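Local atomic coordinates of phage-related protein (Bordetella bronchiseptica RB50, PDB entry 3BJQ), a protein that probably serves as a phage major capsid protein, one of the shell-forming subunits that build the icosahedral head of a tailed phage. Residues 82-94 against 107-119. Numbering follows the deposited sequence.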
# COMPACT_ATOMS: atom_id res chain seq x y z
N ILE E 82 34.99 21.48 16.90
CA ILE E 82 34.66 20.96 15.59
C ILE E 82 34.76 22.18 14.68
O ILE E 82 34.06 23.18 14.90
CB ILE E 82 33.26 20.35 15.56
CG1 ILE E 82 33.23 19.08 16.42
CG2 ILE E 82 32.81 20.06 14.12
CD1 ILE E 82 31.85 18.56 16.73
N VAL E 83 35.65 22.13 13.70
CA VAL E 83 35.81 23.24 12.76
C VAL E 83 34.84 23.03 11.60
O VAL E 83 34.83 21.97 10.97
CB VAL E 83 37.28 23.37 12.25
CG1 VAL E 83 37.39 24.37 11.09
CG2 VAL E 83 38.20 23.82 13.39
N PRO E 84 33.97 24.04 11.35
CA PRO E 84 33.08 23.95 10.21
C PRO E 84 33.92 23.85 8.94
O PRO E 84 34.70 24.74 8.64
CB PRO E 84 32.33 25.29 10.25
CG PRO E 84 32.42 25.74 11.61
CD PRO E 84 33.76 25.29 12.09
N SER E 85 33.76 22.76 8.20
CA SER E 85 34.63 22.50 7.06
C SER E 85 33.83 21.98 5.88
O SER E 85 34.20 20.95 5.26
CB SER E 85 35.73 21.50 7.46
OG SER E 85 36.40 21.88 8.65
N ALA E 86 32.73 22.66 5.57
CA ALA E 86 31.88 22.28 4.45
C ALA E 86 32.62 22.49 3.13
O ALA E 86 33.32 23.48 2.94
CB ALA E 86 30.57 23.08 4.48
N LEU E 87 32.47 21.51 2.24
CA LEU E 87 33.07 21.56 0.92
C LEU E 87 31.91 21.72 -0.06
O LEU E 87 30.75 21.84 0.37
CB LEU E 87 33.86 20.27 0.66
CG LEU E 87 35.08 20.01 1.55
CD1 LEU E 87 35.68 18.63 1.32
CD2 LEU E 87 36.14 21.07 1.30
N GLU E 88 32.21 21.77 -1.35
CA GLU E 88 31.20 21.94 -2.38
C GLU E 88 31.42 20.92 -3.50
O GLU E 88 32.40 21.01 -4.26
CB GLU E 88 31.24 23.37 -2.96
CG GLU E 88 30.41 24.40 -2.15
CD GLU E 88 30.50 25.80 -2.70
OE1 GLU E 88 31.41 26.06 -3.51
OE2 GLU E 88 29.66 26.65 -2.33
N ALA E 89 30.50 19.96 -3.58
CA ALA E 89 30.45 19.00 -4.67
C ALA E 89 30.05 19.75 -5.95
O ALA E 89 29.26 20.69 -5.89
CB ALA E 89 29.45 17.94 -4.35
N LYS E 90 30.53 19.30 -7.10
CA LYS E 90 30.37 20.02 -8.36
C LYS E 90 30.01 19.05 -9.46
O LYS E 90 30.65 18.02 -9.62
CB LYS E 90 31.71 20.71 -8.69
CG LYS E 90 31.80 21.43 -9.98
CD LYS E 90 33.07 22.32 -10.03
CE LYS E 90 34.36 21.50 -9.86
NZ LYS E 90 34.46 20.41 -10.88
N VAL E 91 28.96 19.38 -10.20
CA VAL E 91 28.60 18.64 -11.40
C VAL E 91 28.79 19.57 -12.57
O VAL E 91 27.98 20.47 -12.78
CB VAL E 91 27.14 18.09 -11.36
CG1 VAL E 91 26.79 17.50 -12.70
CG2 VAL E 91 27.00 17.05 -10.30
N PRO E 92 29.86 19.36 -13.36
CA PRO E 92 30.13 20.22 -14.49
C PRO E 92 29.13 20.01 -15.61
O PRO E 92 28.63 18.89 -15.82
CB PRO E 92 31.55 19.81 -14.93
CG PRO E 92 31.79 18.51 -14.41
CD PRO E 92 30.87 18.29 -13.23
N ARG E 93 28.85 21.07 -16.36
CA ARG E 93 27.85 20.98 -17.42
C ARG E 93 28.24 20.00 -18.54
O ARG E 93 27.36 19.43 -19.18
CB ARG E 93 27.55 22.35 -18.02
CG ARG E 93 28.72 22.98 -18.63
CD ARG E 93 28.35 24.17 -19.39
NE ARG E 93 29.53 24.77 -19.99
CZ ARG E 93 29.49 25.80 -20.81
NH1 ARG E 93 28.32 26.34 -21.14
NH2 ARG E 93 30.61 26.28 -21.32
N GLU E 94 29.55 19.79 -18.73
CA GLU E 94 30.05 18.94 -19.81
C GLU E 94 29.64 17.49 -19.60
O GLU E 94 29.63 16.72 -20.55
CB GLU E 94 31.56 19.11 -20.09
CG GLU E 94 32.44 19.73 -19.00
CD GLU E 94 32.21 21.23 -18.78
OE1 GLU E 94 32.26 22.02 -19.76
OE2 GLU E 94 31.99 21.62 -17.61
N LEU E 107 24.27 11.75 -11.04
CA LEU E 107 25.37 12.71 -11.17
C LEU E 107 25.65 13.46 -9.86
O LEU E 107 26.80 13.65 -9.48
CB LEU E 107 25.09 13.69 -12.28
CG LEU E 107 25.16 13.21 -13.73
CD1 LEU E 107 25.01 14.45 -14.64
CD2 LEU E 107 26.45 12.48 -14.03
N GLY E 108 24.60 13.86 -9.16
CA GLY E 108 24.74 14.50 -7.85
C GLY E 108 25.40 13.62 -6.81
O GLY E 108 26.27 14.08 -6.06
N ALA E 109 25.00 12.34 -6.77
CA ALA E 109 25.59 11.38 -5.85
C ALA E 109 27.09 11.24 -6.10
O ALA E 109 27.87 11.27 -5.18
CB ALA E 109 24.90 10.02 -5.97
N ARG E 110 27.48 11.10 -7.36
CA ARG E 110 28.89 10.99 -7.73
C ARG E 110 29.72 12.21 -7.32
O ARG E 110 30.83 12.08 -6.80
CB ARG E 110 29.03 10.77 -9.23
CG ARG E 110 28.64 9.37 -9.65
CD ARG E 110 28.33 9.22 -11.15
NE ARG E 110 28.26 7.80 -11.49
CZ ARG E 110 27.30 6.98 -11.09
NH1 ARG E 110 26.29 7.43 -10.35
NH2 ARG E 110 27.33 5.68 -11.42
N SER E 111 29.18 13.39 -7.56
CA SER E 111 29.86 14.63 -7.16
C SER E 111 30.07 14.69 -5.65
O SER E 111 31.08 15.19 -5.17
CB SER E 111 29.07 15.85 -7.62
OG SER E 111 27.88 16.00 -6.84
N VAL E 112 29.09 14.18 -4.90
CA VAL E 112 29.14 14.19 -3.44
C VAL E 112 30.18 13.22 -2.89
O VAL E 112 30.88 13.54 -1.91
CB VAL E 112 27.74 13.90 -2.84
CG1 VAL E 112 27.84 13.51 -1.36
CG2 VAL E 112 26.83 15.13 -3.03
N ASN E 113 30.26 12.04 -3.50
CA ASN E 113 31.27 11.05 -3.15
C ASN E 113 32.68 11.63 -3.14
O ASN E 113 33.48 11.28 -2.29
CB ASN E 113 31.22 9.88 -4.15
CG ASN E 113 30.05 8.94 -3.90
OD1 ASN E 113 29.40 8.97 -2.85
ND2 ASN E 113 29.77 8.12 -4.87
N THR E 114 32.98 12.45 -4.13
CA THR E 114 34.27 13.09 -4.25
C THR E 114 34.66 13.84 -3.00
O THR E 114 35.76 13.62 -2.44
CB THR E 114 34.23 14.03 -5.46
OG1 THR E 114 34.03 13.23 -6.63
CG2 THR E 114 35.50 14.88 -5.58
N VAL E 115 33.75 14.68 -2.52
CA VAL E 115 34.02 15.47 -1.31
C VAL E 115 33.99 14.61 -0.03
O VAL E 115 34.76 14.86 0.90
CB VAL E 115 33.08 16.70 -1.22
CG1 VAL E 115 33.24 17.54 -2.47
CG2 VAL E 115 31.65 16.29 -1.05
N LEU E 116 33.15 13.58 0.01
CA LEU E 116 33.11 12.70 1.15
C LEU E 116 34.44 11.96 1.29
O LEU E 116 34.88 11.69 2.41
CB LEU E 116 31.93 11.72 1.07
CG LEU E 116 30.53 12.34 1.26
CD1 LEU E 116 29.44 11.30 1.12
CD2 LEU E 116 30.46 13.01 2.64
N ARG E 117 35.08 11.62 0.18
CA ARG E 117 36.37 10.90 0.24
C ARG E 117 37.46 11.77 0.82
O ARG E 117 38.33 11.29 1.55
CB ARG E 117 36.85 10.40 -1.10
CG ARG E 117 38.09 9.50 -0.88
CD ARG E 117 38.81 9.17 -2.10
NE ARG E 117 39.93 8.24 -1.88
CZ ARG E 117 41.21 8.58 -1.76
NH1 ARG E 117 41.60 9.83 -1.70
NH2 ARG E 117 42.12 7.62 -1.63
N ILE E 118 37.46 13.03 0.44
CA ILE E 118 38.36 14.01 1.00
C ILE E 118 38.18 14.12 2.50
O ILE E 118 39.16 14.16 3.25
CB ILE E 118 38.08 15.41 0.39
CG1 ILE E 118 38.52 15.46 -1.07
CG2 ILE E 118 38.81 16.48 1.17
CD1 ILE E 118 39.80 16.27 -1.30
N MSE E 119 36.93 14.19 2.95
CA MSE E 119 36.65 14.26 4.38
C MSE E 119 37.02 12.98 5.11
O MSE E 119 37.41 12.99 6.28
CB MSE E 119 35.16 14.56 4.61
CG MSE E 119 34.80 16.01 4.30
SE MSE E 119 32.88 16.33 4.18
CE MSE E 119 32.96 18.25 3.78
O HOH W 1 32.45 17.05 -6.39
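Leu-87, Ala-89 and Val-91, alternate residues of strand 87-92, turn their side chains onto helix 105-131. In a chain of the phage major capsid family this pairing looks like the P-domain of the HK97 fold, a long spine helix lying on a beta sheet. Strand 87-92 and helix segment 107-119 run at 143° between their N-to-C directions, with axes 6.7 Å apart at their closest.

Most of the side-chain pairs are apolar. Leu-87 meets selenomethionine Met-119 tip to tip, CG to CE at 3.5 Å; the chain of Met-119 is extended beyond CG, which carries CE up to the strand. The Leu-87 and Ile-118 side chains cross at about a right angle, CD1 touching CG2. Ala-89 CB has Val-112 CG2 and Val-115 CG1 around it, and Val-91 CG1 lies against Leu-107 CD1.

Two methyls pack instead on backbone carbonyl oxygens: Ala-89 CB sits 3.3 Å from Ser-111 O, and Val-91 CG2 is near Leu-107 O.

Glu-88 and Lys-90 start out away from the helix; Glu-88 OE2 is hydrogen-bonded to Tyr-279 OH and OE1 forms a salt bridge with Arg-70 of a second subunit, as Lys-90 NZ does with Asp-72 of that subunit.

The polar link across the interface is a water, accepting from Lys-90 N (3.0 Å) and donating to Ser-111 O (2.6 Å). Ser-111 OG, set between its backbone N and carbonyl carbon (chi1 72°), donates back to Gly-108 O at 2.6 Å, reaching it from the same face as Val-112 N.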